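PDB 3QFH: epidermin leader peptide processing serine protease EpiP from Staphylococcus aureus subsp. aureus, which probably cleaves the leader peptide from the precursor of the lantibiotic epidermin, acting as a subtilisin-like serine endopeptidase. Local coordinates for residues G236-D242 against N300-V306; Y75-C80 against R250-E256; N330-N334 against F425-G429. All coordinates share one frame; numbering follows the deposited sequence.

Contact 1. Residues G236-D242 against N300-V306; sequences GSYIILD and NGEVKDV
S237 meets V306 in a two-stranded antiparallel sheet between strands distant in the chain, 237-241 and 302-306, whose axes run at 145° to each other. This small sheet is separate from the seven-stranded parallel sheet of the subtilisin-like domain, and strand 237-241 follows core strand 230-233. The S237 carbonyl oxygen receives a nearly straight bond from V306 N (O to N 2.9 Å), while S237 OG lies against V306 CG2. On the other face the carboxylate of D305 lies beneath the Y238 ring, OD1 over one face, with the two planes only 27° apart; CB of Y238 packs on V303 CG1 at 3.8 Å. Y238 OH bonds to D281 and D305 OD2 to Y335. I239 N to K304 O and K304 N to I239 O are both 2.9 Å. I239 CG2 meets V306 CG1 at 3.5 Å, a tight fit, the two side chains crossing at about a right angle. I240 places CG1 beside V303 CG2, 4.1 Å away. L241 N then bonds to E302 O (3.0 Å). With chi1 at 68°, L241 folds over its own backbone and brings CD2 to within 3.7 Å of K304 CG. The S237-I239-L241 face is covered by helices: L213 of helix 213-225 touches S237 and I239, and Y257 of helix 254-269 touches I239, L241 and K304. Across the sheet, Y238 rests on L291 of helix 288-292.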
ATOM      1  N   GLY A 236       4.809  -3.529   2.505  1.00 48.18           N
ATOM      2  CA  GLY A 236       4.881  -4.947   2.302  1.00 48.90           C
ATOM      3  C   GLY A 236       5.472  -5.556   3.549  1.00 49.46           C
ATOM      4  O   GLY A 236       5.926  -4.845   4.448  1.00 51.20           O
ATOM      5  N   SER A 237       5.445  -6.872   3.615  1.00 48.48           N
ATOM      6  CA  SER A 237       6.042  -7.574   4.721  1.00 49.17           C
ATOM      7  C   SER A 237       6.102  -9.031   4.347  1.00 47.84           C
ATOM      8  O   SER A 237       5.251  -9.533   3.609  1.00 48.45           O
ATOM      9  CB  SER A 237       5.209  -7.428   5.992  1.00 49.13           C
ATOM     10  OG  SER A 237       4.025  -8.187   5.876  1.00 52.69           O
ATOM     11  N   TYR A 238       7.115  -9.710   4.847  1.00 46.55           N
ATOM     12  CA  TYR A 238       7.239 -11.116   4.612  1.00 46.72           C
ATOM     13  C   TYR A 238       6.700 -11.744   5.870  1.00 47.76           C
ATOM     14  O   TYR A 238       7.205 -11.494   6.970  1.00 48.88           O
ATOM     15  CB  TYR A 238       8.674 -11.498   4.322  1.00 47.52           C
ATOM     16  CG  TYR A 238       9.152 -10.884   3.042  1.00 46.09           C
ATOM     17  CD1 TYR A 238       8.880 -11.488   1.826  1.00 45.65           C
ATOM     18  CD2 TYR A 238       9.849  -9.684   3.040  1.00 45.49           C
ATOM     19  CE1 TYR A 238       9.298 -10.929   0.640  1.00 44.10           C
ATOM     20  CE2 TYR A 238      10.281  -9.117   1.848  1.00 46.94           C
ATOM     21  CZ  TYR A 238       9.996  -9.751   0.649  1.00 43.79           C
ATOM     22  OH  TYR A 238      10.406  -9.206  -0.545  1.00 45.39           O
ATOM     23  N   ILE A 239       5.659 -12.545   5.698  1.00 46.69           N
ATOM     24  CA  ILE A 239       4.966 -13.143   6.809  1.00 47.01           C
ATOM     25  C   ILE A 239       5.148 -14.655   6.801  1.00 47.16           C
ATOM     26  O   ILE A 239       5.207 -15.276   5.740  1.00 45.79           O
ATOM     27  CB  ILE A 239       3.466 -12.747   6.736  1.00 46.83           C
ATOM     28  CG1 ILE A 239       2.751 -13.015   8.051  1.00 47.40           C
ATOM     29  CG2 ILE A 239       2.770 -13.425   5.547  1.00 46.05           C
ATOM     30  CD1 ILE A 239       1.360 -12.452   8.080  1.00 45.51           C
ATOM     31  N   ILE A 240       5.272 -15.230   7.996  1.00 47.24           N
ATOM     32  CA  ILE A 240       5.400 -16.666   8.164  1.00 48.05           C
ATOM     33  C   ILE A 240       4.034 -17.246   8.518  1.00 48.66           C
ATOM     34  O   ILE A 240       3.348 -16.737   9.409  1.00 47.37           O
ATOM     35  CB  ILE A 240       6.409 -17.026   9.300  1.00 49.01           C
ATOM     36  CG1 ILE A 240       7.792 -16.436   9.005  1.00 49.41           C
ATOM     37  CG2 ILE A 240       6.504 -18.527   9.464  1.00 48.13           C
ATOM     38  CD1 ILE A 240       8.788 -16.591  10.132  1.00 51.53           C
ATOM     39  N   LEU A 241       3.624 -18.281   7.796  1.00 49.70           N
ATOM     40  CA  LEU A 241       2.374 -18.974   8.093  1.00 51.71           C
ATOM     41  C   LEU A 241       2.608 -20.446   7.854  1.00 53.44           C
ATOM     42  O   LEU A 241       3.372 -20.826   6.960  1.00 53.22           O
ATOM     43  CB  LEU A 241       1.191 -18.479   7.267  1.00 51.75           C
ATOM     44  CG  LEU A 241       1.171 -18.756   5.771  1.00 53.22           C
ATOM     45  CD1 LEU A 241      -0.221 -18.502   5.209  1.00 55.33           C
ATOM     46  CD2 LEU A 241       2.228 -17.912   5.072  1.00 56.49           C
ATOM     47  N   ASP A 242       1.932 -21.269   8.643  1.00 55.19           N
ATOM     48  CA  ASP A 242       2.121 -22.701   8.596  1.00 56.91           C
ATOM     49  C   ASP A 242       0.795 -23.458   8.532  1.00 57.41           C
ATOM     50  O   ASP A 242       0.212 -23.794   9.562  1.00 57.83           O
ATOM     51  CB  ASP A 242       2.903 -23.104   9.837  1.00 58.30           C
ATOM     52  CG  ASP A 242       3.365 -24.529   9.797  1.00 60.90           C
ATOM     53  OD1 ASP A 242       4.007 -24.949  10.777  1.00 65.88           O
ATOM     54  OD2 ASP A 242       3.091 -25.224   8.793  1.00 65.07           O
ATOM     55  N   ASN A 300       8.967 -25.333   8.864  1.00 72.08           N
ATOM     56  CA  ASN A 300       8.311 -26.128   7.799  1.00 71.66           C
ATOM     57  C   ASN A 300       6.782 -25.958   7.638  1.00 70.10           C
ATOM     58  O   ASN A 300       6.048 -26.924   7.847  1.00 71.14           O
ATOM     59  CB  ASN A 300       8.596 -27.624   8.034  1.00 73.18           C
ATOM     60  CG  ASN A 300       9.976 -28.045   7.566  1.00 74.54           C
ATOM     61  OD1 ASN A 300      10.311 -27.912   6.386  1.00 74.60           O
ATOM     62  ND2 ASN A 300      10.763 -28.602   8.475  1.00 76.71           N
ATOM     63  N   GLY A 301       6.279 -24.773   7.279  1.00 67.59           N
ATOM     64  CA  GLY A 301       7.067 -23.572   7.056  1.00 66.09           C
ATOM     65  C   GLY A 301       6.925 -22.912   5.690  1.00 63.83           C
ATOM     66  O   GLY A 301       7.394 -23.449   4.696  1.00 64.11           O
ATOM     67  N   GLU A 302       6.270 -21.754   5.634  1.00 62.22           N
ATOM     68  CA  GLU A 302       6.185 -20.965   4.385  1.00 60.58           C
ATOM     69  C   GLU A 302       6.164 -19.466   4.645  1.00 57.72           C
ATOM     70  O   GLU A 302       5.507 -18.995   5.569  1.00 57.20           O
ATOM     71  CB  GLU A 302       4.978 -21.337   3.511  1.00 61.00           C
ATOM     72  CG  GLU A 302       5.147 -22.624   2.696  1.00 64.23           C
ATOM     73  CD  GLU A 302       4.225 -22.683   1.464  1.00 68.69           C
ATOM     74  OE1 GLU A 302       3.656 -21.633   1.066  1.00 68.25           O
ATOM     75  OE2 GLU A 302       4.096 -23.781   0.873  1.00 71.65           O
ATOM     76  N   VAL A 303       6.897 -18.729   3.816  1.00 54.80           N
ATOM     77  CA  VAL A 303       6.957 -17.282   3.905  1.00 52.95           C
ATOM     78  C   VAL A 303       6.242 -16.670   2.696  1.00 51.22           C
ATOM     79  O   VAL A 303       6.404 -17.147   1.578  1.00 52.47           O
ATOM     80  CB  VAL A 303       8.408 -16.796   3.948  1.00 52.75           C
ATOM     81  CG1 VAL A 303       8.465 -15.291   3.904  1.00 51.28           C
ATOM     82  CG2 VAL A 303       9.096 -17.323   5.200  1.00 53.66           C
ATOM     83  N   LYS A 304       5.454 -15.628   2.921  1.00 48.94           N
ATOM     84  CA  LYS A 304       4.734 -14.965   1.827  1.00 47.50           C
ATOM     85  C   LYS A 304       4.922 -13.458   1.841  1.00 45.57           C
ATOM     86  O   LYS A 304       5.046 -12.849   2.904  1.00 46.05           O
ATOM     87  CB  LYS A 304       3.240 -15.274   1.883  1.00 47.61           C
ATOM     88  CG  LYS A 304       2.887 -16.732   1.655  1.00 49.89           C
ATOM     89  CD  LYS A 304       1.428 -16.906   1.237  1.00 54.41           C
ATOM     90  CE  LYS A 304       1.177 -16.358  -0.176  1.00 56.94           C
ATOM     91  NZ  LYS A 304      -0.242 -16.468  -0.614  1.00 59.77           N
ATOM     92  N   ASP A 305       4.951 -12.868   0.649  1.00 43.10           N
ATOM     93  CA  ASP A 305       5.070 -11.428   0.489  1.00 41.88           C
ATOM     94  C   ASP A 305       3.631 -10.908   0.533  1.00 39.44           C
ATOM     95  O   ASP A 305       2.864 -11.182  -0.375  1.00 38.65           O
ATOM     96  CB  ASP A 305       5.750 -11.124  -0.854  1.00 42.93           C
ATOM     97  CG  ASP A 305       5.995  -9.640  -1.088  1.00 44.18           C
ATOM     98  OD1 ASP A 305       5.809  -8.835  -0.158  1.00 48.73           O
ATOM     99  OD2 ASP A 305       6.390  -9.281  -2.226  1.00 48.17           O
ATOM    100  N   VAL A 306       3.259 -10.186   1.594  1.00 37.84           N
ATOM    101  CA  VAL A 306       1.882  -9.717   1.750  1.00 35.98           C
ATOM    102  C   VAL A 306       1.786  -8.201   1.975  1.00 35.12           C
ATOM    103  O   VAL A 306       2.677  -7.587   2.547  1.00 35.61           O
ATOM    104  CB  VAL A 306       1.158 -10.464   2.891  1.00 35.70           C
ATOM    105  CG1 VAL A 306       1.369 -11.964   2.750  1.00 39.06           C
ATOM    106  CG2 VAL A 306       1.617  -9.994   4.245  1.00 35.34           C
TER

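Contact 2. Residues Y75-C80 against R250-E256; sequences YINATC and RKDEKVE
The contact between 75-80 and 250-256 is a buried interface between the propeptide-like domain and the subtilase domain, where the end of strand 73-78 meets the start of helix 254-269. I76 and R250 tie the backbones together, R250 N donating to I76 O (2.8 Å). A water continues the join, accepting from A78 N and donating to R250 O. N77 carries most of the polar load. Its chi1 of 59° swings the amide over its own backbone and into the first turn of the helix, where N77 OD1 takes the N-H of V255 (N77 OD1 to V255 N 2.9 Å) in the plane of the amide carbonyl. From the same amide N77 ND2 donates to E256 OE1, 3.2 Å away, in its own plane and on the syn lone pair of the carboxylate; N77 ND2 also donates to A78 O at 3.0 Å. Three bonds therefore fix the rotation of this buried group. Y75 supplies the apolar half. K254 CG lies over one face, 4.3 Å from the centroid of the Y75 ring in a CH-pi contact, while R250 CD approaches Y75 CD1 to 3.7 Å with the guanidinium turned 82° from the ring. That guanidinium is held side-on by D252, NE to OD1 and NH1 to OD2, in a salt bridge. V255 CG2 packs against Y75 CB (3.8 Å). Strand 73-78 lies between strand 20-27 and the short strand 249-250. Through Y75, N77 and V255, the last also touching S24 of strand 20-27, the propeptide-like sheet is seated on helix 254-269, consistent with subtilisin-prodomain complexes; helix 213-225 is the neighbour behind E256, with T79 touching E212 just before it.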
ATOM      1  N   TYR A  75      -7.923 -18.402  17.079  1.00 31.70           N
ATOM      2  CA  TYR A  75      -6.459 -18.506  17.080  1.00 30.54           C
ATOM      3  C   TYR A  75      -5.795 -17.445  17.931  1.00 29.49           C
ATOM      4  O   TYR A  75      -6.329 -16.354  18.124  1.00 28.80           O
ATOM      5  CB  TYR A  75      -5.871 -18.334  15.673  1.00 31.92           C
ATOM      6  CG  TYR A  75      -6.336 -19.309  14.653  1.00 32.82           C
ATOM      7  CD1 TYR A  75      -5.969 -20.645  14.735  1.00 36.83           C
ATOM      8  CD2 TYR A  75      -7.112 -18.899  13.573  1.00 36.19           C
ATOM      9  CE1 TYR A  75      -6.392 -21.558  13.798  1.00 41.18           C
ATOM     10  CE2 TYR A  75      -7.539 -19.804  12.624  1.00 40.54           C
ATOM     11  CZ  TYR A  75      -7.171 -21.138  12.746  1.00 42.22           C
ATOM     12  OH  TYR A  75      -7.568 -22.053  11.820  1.00 47.23           O
ATOM     13  N   ILE A  76      -4.593 -17.769  18.397  1.00 29.42           N
ATOM     14  CA  ILE A  76      -3.767 -16.855  19.145  1.00 29.66           C
ATOM     15  C   ILE A  76      -2.322 -17.122  18.765  1.00 30.11           C
ATOM     16  O   ILE A  76      -1.914 -18.282  18.651  1.00 30.08           O
ATOM     17  CB  ILE A  76      -3.887 -17.029  20.703  1.00 30.77           C
ATOM     18  CG1 ILE A  76      -5.316 -16.847  21.191  1.00 33.91           C
ATOM     19  CG2 ILE A  76      -3.006 -16.006  21.427  1.00 33.46           C
ATOM     20  CD1 ILE A  76      -5.478 -17.041  22.718  1.00 35.24           C
ATOM     21  N   ASN A  77      -1.568 -16.054  18.504  1.00 30.16           N
ATOM     22  CA  ASN A  77      -0.121 -16.150  18.304  1.00 32.07           C
ATOM     23  C   ASN A  77       0.527 -14.877  18.813  1.00 33.96           C
ATOM     24  O   ASN A  77      -0.120 -13.824  18.897  1.00 33.07           O
ATOM     25  CB  ASN A  77       0.295 -16.466  16.855  1.00 32.45           C
ATOM     26  CG  ASN A  77      -0.185 -15.432  15.840  1.00 34.36           C
ATOM     27  OD1 ASN A  77      -1.122 -15.699  15.097  1.00 34.53           O
ATOM     28  ND2 ASN A  77       0.455 -14.265  15.799  1.00 31.92           N
ATOM     29  N   ALA A  78       1.795 -14.985  19.195  1.00 36.78           N
ATOM     30  CA  ALA A  78       2.543 -13.836  19.650  1.00 38.03           C
ATOM     31  C   ALA A  78       2.656 -12.930  18.456  1.00 39.03           C
ATOM     32  O   ALA A  78       2.882 -13.412  17.357  1.00 38.99           O
ATOM     33  CB  ALA A  78       3.925 -14.263  20.124  1.00 39.46           C
ATOM     34  N   THR A  79       2.469 -11.631  18.655  1.00 40.45           N
ATOM     35  CA  THR A  79       2.614 -10.671  17.570  1.00 42.52           C
ATOM     36  C   THR A  79       4.106 -10.579  17.262  1.00 48.07           C
ATOM     37  O   THR A  79       4.914 -10.479  18.183  1.00 48.85           O
ATOM     38  CB  THR A  79       2.140  -9.282  18.002  1.00 42.62           C
ATOM     39  OG1 THR A  79       0.875  -9.385  18.673  1.00 36.24           O
ATOM     40  CG2 THR A  79       2.046  -8.339  16.807  1.00 40.52           C
ATOM     41  N   CYS A  80       4.490 -10.622  15.990  1.00 53.13           N
ATOM     42  CA  CYS A  80       5.925 -10.528  15.641  1.00 59.42           C
ATOM     43  C   CYS A  80       6.260  -9.401  14.660  1.00 62.25           C
ATOM     44  O   CYS A  80       5.358  -8.761  14.117  1.00 61.44           O
ATOM     45  CB  CYS A  80       6.434 -11.869  15.122  1.00 60.55           C
ATOM     46  SG  CYS A  80       6.533 -13.144  16.422  1.00 65.95           S
ATOM     47  N   ARG A 250      -0.628 -20.780  18.255  1.00 45.68           N
ATOM     48  CA  ARG A 250       0.314 -21.016  17.166  1.00 45.92           C
ATOM     49  C   ARG A 250       1.680 -20.368  17.342  1.00 45.95           C
ATOM     50  O   ARG A 250       1.881 -19.516  18.204  1.00 45.82           O
ATOM     51  CB  ARG A 250      -0.312 -20.501  15.897  1.00 44.95           C
ATOM     52  CG  ARG A 250      -1.752 -20.953  15.736  1.00 48.03           C
ATOM     53  CD  ARG A 250      -2.331 -20.367  14.509  1.00 46.79           C
ATOM     54  NE  ARG A 250      -1.553 -20.793  13.363  1.00 48.57           N
ATOM     55  CZ  ARG A 250      -1.730 -21.939  12.724  1.00 48.24           C
ATOM     56  NH1 ARG A 250      -0.962 -22.235  11.684  1.00 48.16           N
ATOM     57  NH2 ARG A 250      -2.673 -22.788  13.120  1.00 50.31           N
ATOM     58  N   LYS A 251       2.603 -20.773  16.477  1.00 46.16           N
ATOM     59  CA  LYS A 251       3.976 -20.297  16.495  1.00 46.52           C
ATOM     60  C   LYS A 251       4.259 -19.418  15.267  1.00 44.59           C
ATOM     61  O   LYS A 251       5.304 -18.796  15.181  1.00 44.64           O
ATOM     62  CB  LYS A 251       4.926 -21.509  16.510  1.00 48.77           C
ATOM     63  CG  LYS A 251       4.505 -22.587  17.510  1.00 52.79           C
ATOM     64  CD  LYS A 251       5.418 -23.828  17.559  1.00 60.35           C
ATOM     65  CE  LYS A 251       5.548 -24.574  16.209  1.00 62.49           C
ATOM     66  NZ  LYS A 251       6.555 -23.959  15.281  1.00 64.07           N
ATOM     67  N   ASP A 252       3.325 -19.378  14.322  1.00 42.39           N
ATOM     68  CA  ASP A 252       3.494 -18.600  13.102  1.00 40.99           C
ATOM     69  C   ASP A 252       2.764 -17.248  13.241  1.00 40.08           C
ATOM     70  O   ASP A 252       2.455 -16.832  14.357  1.00 40.53           O
ATOM     71  CB  ASP A 252       3.004 -19.401  11.896  1.00 40.07           C
ATOM     72  CG  ASP A 252       1.516 -19.738  11.970  1.00 42.80           C
ATOM     73  OD1 ASP A 252       0.821 -19.298  12.925  1.00 39.08           O
ATOM     74  OD2 ASP A 252       1.035 -20.457  11.069  1.00 44.26           O
ATOM     75  N   GLU A 253       2.491 -16.574  12.125  1.00 38.20           N
ATOM     76  CA  GLU A 253       1.832 -15.264  12.152  1.00 37.66           C
ATOM     77  C   GLU A 253       0.445 -15.325  11.505  1.00 36.54           C
ATOM     78  O   GLU A 253      -0.008 -14.414  10.823  1.00 35.08           O
ATOM     79  CB  GLU A 253       2.768 -14.242  11.511  1.00 37.94           C
ATOM     80  CG  GLU A 253       4.127 -14.246  12.262  1.00 41.44           C
ATOM     81  CD  GLU A 253       5.259 -13.573  11.542  1.00 44.10           C
ATOM     82  OE1 GLU A 253       5.192 -13.390  10.311  1.00 43.60           O
ATOM     83  OE2 GLU A 253       6.252 -13.249  12.227  1.00 50.98           O
ATOM     84  N   LYS A 254      -0.235 -16.422  11.791  1.00 37.12           N
ATOM     85  CA  LYS A 254      -1.557 -16.699  11.278  1.00 36.17           C
ATOM     86  C   LYS A 254      -2.594 -15.605  11.494  1.00 34.41           C
ATOM     87  O   LYS A 254      -3.330 -15.246  10.555  1.00 32.58           O
ATOM     88  CB  LYS A 254      -2.053 -17.984  11.931  1.00 38.24           C
ATOM     89  CG  LYS A 254      -3.475 -18.411  11.597  1.00 40.50           C
ATOM     90  CD  LYS A 254      -3.644 -18.778  10.157  1.00 43.45           C
ATOM     91  CE  LYS A 254      -4.953 -19.557   9.936  1.00 44.99           C
ATOM     92  NZ  LYS A 254      -5.256 -19.742   8.493  1.00 46.95           N
ATOM     93  N   VAL A 255      -2.686 -15.087  12.714  1.00 32.27           N
ATOM     94  CA  VAL A 255      -3.727 -14.094  13.006  1.00 31.64           C
ATOM     95  C   VAL A 255      -3.597 -12.848  12.141  1.00 31.35           C
ATOM     96  O   VAL A 255      -4.598 -12.337  11.627  1.00 29.31           O
ATOM     97  CB  VAL A 255      -3.810 -13.751  14.499  1.00 32.33           C
ATOM     98  CG1 VAL A 255      -4.847 -12.670  14.738  1.00 29.45           C
ATOM     99  CG2 VAL A 255      -4.180 -14.992  15.277  1.00 31.88           C
ATOM    100  N   GLU A 256      -2.363 -12.385  11.956  1.00 31.57           N
ATOM    101  CA  GLU A 256      -2.100 -11.232  11.133  1.00 31.50           C
ATOM    102  C   GLU A 256      -2.437 -11.523   9.683  1.00 31.37           C
ATOM    103  O   GLU A 256      -3.008 -10.689   9.008  1.00 29.14           O
ATOM    104  CB  GLU A 256      -0.633 -10.790  11.219  1.00 31.57           C
ATOM    105  CG  GLU A 256      -0.282  -9.926  12.395  1.00 37.94           C
ATOM    106  CD  GLU A 256      -0.211 -10.643  13.729  1.00 43.18           C
ATOM    107  OE1 GLU A 256      -0.148 -11.904  13.773  1.00 45.73           O
ATOM    108  OE2 GLU A 256      -0.184  -9.907  14.744  1.00 44.96           O
TER
HETATM  109  O   HOH W   1       3.250 -17.383  18.908  1.00 27.59           O

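Contact 3. Residues N330-N334 against F425-G429; sequences NFGMN and FSRYG. With EDO (1,2-ethanediol), chain J.
A cation-pi pair between F331 and R427 marks the place where loop 330-334 of the subtilisin-like domain meets the short helix 425-428 at the protein surface. The loop links strands 314-319 and 338-341 at one edge of the parallel sheet, and the helix follows helix 406-416 in the chain. The two side chains lie alongside each other and point the same way. R427 CZ stands 4.9 Å from the centroid of the F331 ring, almost on the ring normal, yet the guanidinium is tilted 57° from the ring plane and so is not stacked flat on it. R427 NE sits over the middle of the ring; it is buried by the contact and has no hydrogen-bonding partner in the model, which leaves the aromatic face as its main neighbour here. The aliphatic part of the arginine adds to the packing, R427 CG reaching F331 CD1 at 4.0 Å. A chi1 of 64° sets CG of F331 between its own backbone N and carbonyl carbon, with S426 O at the ring edge, near its plane. That carbonyl is the anchor of the backbone join: G332 N donates to S426 O at 2.7 Å, although the N-H is noticeably bent from the line. M333 extends the contact past the glycine, M333 N lying 3.7 Å from S426 CB. A water provides a second link, donating to both N330 O and R427 O. At the start of the helix a 1,2-ethanediol molecule, probably from the crystallisation liquor, accepts from the two leading amides: F425 N donates to its O2 at 3.0 Å and S426 N to its O1 at 3.2 Å.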
ATOM      1  N   ASN A 330      10.206  -7.044  -7.011  1.00 25.40           N
ATOM      2  CA  ASN A 330       9.804  -8.432  -6.966  1.00 27.44           C
ATOM      3  C   ASN A 330       8.949  -8.675  -8.220  1.00 26.99           C
ATOM      4  O   ASN A 330       8.461  -7.726  -8.870  1.00 27.58           O
ATOM      5  CB  ASN A 330       8.995  -8.756  -5.709  1.00 25.72           C
ATOM      6  CG  ASN A 330       9.853  -8.837  -4.446  1.00 28.40           C
ATOM      7  OD1 ASN A 330      11.079  -8.600  -4.453  1.00 25.97           O
ATOM      8  ND2 ASN A 330       9.207  -9.197  -3.351  1.00 27.74           N
ATOM      9  N   PHE A 331       8.799  -9.938  -8.576  1.00 28.25           N
ATOM     10  CA  PHE A 331       8.002 -10.330  -9.719  1.00 28.89           C
ATOM     11  C   PHE A 331       7.688 -11.820  -9.640  1.00 30.95           C
ATOM     12  O   PHE A 331       8.089 -12.507  -8.690  1.00 31.60           O
ATOM     13  CB  PHE A 331       8.792 -10.061 -10.993  1.00 28.07           C
ATOM     14  CG  PHE A 331      10.042 -10.882 -11.107  1.00 31.74           C
ATOM     15  CD1 PHE A 331      10.072 -12.018 -11.906  1.00 34.52           C
ATOM     16  CD2 PHE A 331      11.188 -10.534 -10.394  1.00 35.79           C
ATOM     17  CE1 PHE A 331      11.215 -12.782 -12.004  1.00 33.61           C
ATOM     18  CE2 PHE A 331      12.343 -11.296 -10.488  1.00 36.05           C
ATOM     19  CZ  PHE A 331      12.351 -12.428 -11.298  1.00 36.54           C
ATOM     20  N   GLY A 332       6.997 -12.310 -10.664  1.00 31.96           N
ATOM     21  CA  GLY A 332       6.709 -13.726 -10.805  1.00 33.42           C
ATOM     22  C   GLY A 332       5.332 -14.040 -11.343  1.00 33.56           C
ATOM     23  O   GLY A 332       4.427 -13.192 -11.321  1.00 31.09           O
ATOM     24  N   MET A 333       5.173 -15.245 -11.881  0.70 35.81           N
ATOM     25  CA  MET A 333       3.873 -15.684 -12.386  0.70 36.81           C
ATOM     26  C   MET A 333       2.916 -15.700 -11.223  0.70 36.02           C
ATOM     27  O   MET A 333       3.306 -15.984 -10.085  0.70 36.09           O
ATOM     28  CB  MET A 333       3.921 -17.090 -13.017  0.70 39.13           C
ATOM     29  CG  MET A 333       4.299 -17.160 -14.509  0.70 42.78           C
ATOM     30  SD  MET A 333       3.148 -16.329 -15.659  0.70 49.02           S
ATOM     31  CE  MET A 333       3.713 -17.029 -17.207  0.70 52.80           C
ATOM     32  N   ASN A 334       1.666 -15.385 -11.522  1.00 35.54           N
ATOM     33  CA  ASN A 334       0.594 -15.354 -10.543  1.00 35.75           C
ATOM     34  C   ASN A 334       0.864 -14.412  -9.385  1.00 35.01           C
ATOM     35  O   ASN A 334       0.517 -14.686  -8.236  1.00 35.02           O
ATOM     36  CB  ASN A 334       0.338 -16.788 -10.090  1.00 37.96           C
ATOM     37  CG  ASN A 334       0.044 -17.689 -11.268  1.00 39.88           C
ATOM     38  OD1 ASN A 334      -0.796 -17.355 -12.098  1.00 47.40           O
ATOM     39  ND2 ASN A 334       0.749 -18.809 -11.369  1.00 38.10           N
ATOM     40  N   PHE A 425       4.846 -11.807 -19.015  1.00 31.68           N
ATOM     41  CA  PHE A 425       3.783 -11.548 -18.051  1.00 30.30           C
ATOM     42  C   PHE A 425       4.290 -11.747 -16.620  1.00 29.62           C
ATOM     43  O   PHE A 425       3.915 -11.009 -15.706  1.00 31.79           O
ATOM     44  CB  PHE A 425       2.569 -12.463 -18.325  1.00 30.83           C
ATOM     45  CG  PHE A 425       1.298 -12.036 -17.609  1.00 31.20           C
ATOM     46  CD1 PHE A 425       1.096 -12.337 -16.264  1.00 34.45           C
ATOM     47  CD2 PHE A 425       0.299 -11.347 -18.293  1.00 31.34           C
ATOM     48  CE1 PHE A 425      -0.090 -11.933 -15.588  1.00 35.13           C
ATOM     49  CE2 PHE A 425      -0.889 -10.953 -17.652  1.00 30.50           C
ATOM     50  CZ  PHE A 425      -1.083 -11.246 -16.292  1.00 36.49           C
ATOM     51  N   SER A 426       5.157 -12.732 -16.424  1.00 30.99           N
ATOM     52  CA  SER A 426       5.701 -13.005 -15.085  1.00 30.87           C
ATOM     53  C   SER A 426       6.449 -11.806 -14.509  1.00 30.11           C
ATOM     54  O   SER A 426       6.594 -11.711 -13.305  1.00 32.31           O
ATOM     55  CB  SER A 426       6.601 -14.232 -15.113  1.00 30.44           C
ATOM     56  OG  SER A 426       7.669 -14.040 -16.005  1.00 33.27           O
ATOM     57  N   ARG A 427       6.906 -10.886 -15.361  1.00 28.92           N
ATOM     58  CA  ARG A 427       7.608  -9.703 -14.883  1.00 29.85           C
ATOM     59  C   ARG A 427       6.775  -8.415 -14.895  1.00 29.01           C
ATOM     60  O   ARG A 427       6.830  -7.649 -13.923  1.00 28.44           O
ATOM     61  CB  ARG A 427       8.906  -9.489 -15.668  1.00 31.55           C
ATOM     62  CG  ARG A 427       9.791 -10.721 -15.687  1.00 37.77           C
ATOM     63  CD  ARG A 427      11.202 -10.385 -16.080  1.00 44.98           C
ATOM     64  NE  ARG A 427      11.890  -9.733 -14.969  1.00 53.46           N
ATOM     65  CZ  ARG A 427      13.099  -9.182 -15.033  1.00 56.75           C
ATOM     66  NH1 ARG A 427      13.782  -9.177 -16.174  1.00 61.21           N
ATOM     67  NH2 ARG A 427      13.618  -8.620 -13.946  1.00 55.97           N
ATOM     68  N   TYR A 428       5.992  -8.200 -15.964  1.00 27.71           N
ATOM     69  CA  TYR A 428       5.209  -6.969 -16.143  1.00 26.90           C
ATOM     70  C   TYR A 428       3.704  -7.096 -15.957  1.00 26.97           C
ATOM     71  O   TYR A 428       2.987  -6.075 -15.969  1.00 25.60           O
ATOM     72  CB  TYR A 428       5.441  -6.409 -17.558  1.00 26.64           C
ATOM     73  CG  TYR A 428       6.887  -6.101 -17.834  1.00 25.87           C
ATOM     74  CD1 TYR A 428       7.430  -4.856 -17.508  1.00 25.56           C
ATOM     75  CD2 TYR A 428       7.725  -7.066 -18.357  1.00 24.37           C
ATOM     76  CE1 TYR A 428       8.766  -4.573 -17.738  1.00 29.98           C
ATOM     77  CE2 TYR A 428       9.065  -6.797 -18.583  1.00 28.03           C
ATOM     78  CZ  TYR A 428       9.577  -5.548 -18.267  1.00 27.95           C
ATOM     79  OH  TYR A 428      10.899  -5.292 -18.491  1.00 35.78           O
ATOM     80  N   GLY A 429       3.222  -8.323 -15.815  1.00 26.59           N
ATOM     81  CA  GLY A 429       1.809  -8.549 -15.723  1.00 26.77           C
ATOM     82  C   GLY A 429       1.258  -8.131 -17.070  1.00 26.05           C
ATOM     83  O   GLY A 429       1.871  -8.414 -18.094  1.00 26.49           O
TER
HETATM   84  C1  EDO J   4       5.291 -15.574 -19.879  1.00 55.55           C
HETATM   85  O1  EDO J   4       5.157 -15.107 -18.527  1.00 53.35           O
HETATM   86  C2  EDO J   4       4.128 -15.079 -20.739  1.00 56.68           C
HETATM   87  O2  EDO J   4       4.389 -13.762 -21.255  1.00 54.82           O
HETATM   88  O   HOH W   2       6.884  -7.162 -11.163  1.00 18.09           O

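In the fold
Contacts 1 and 2, with centres about 12 Å apart, form one continuous network. I240 O meets E253 N at 2.9 Å and D242 N meets D252 OD2 at 2.7 Å, both probably hydrogen bonds, so the D252 that grips R250 also holds D242 at the C-terminal end of segment 236-242. Contact 3 joins the other end of contact 1 through N330, whose ND2 lies 3.0 Å from D305 OD2 and 3.1 Å from Y238 OH. Contacts 2 and 3 do not touch, their nearest atoms being about 15 Å apart; the 237-241/302-306 pair thus bridges them. None of the three contains S383, H177 or D130, the probable catalytic triad.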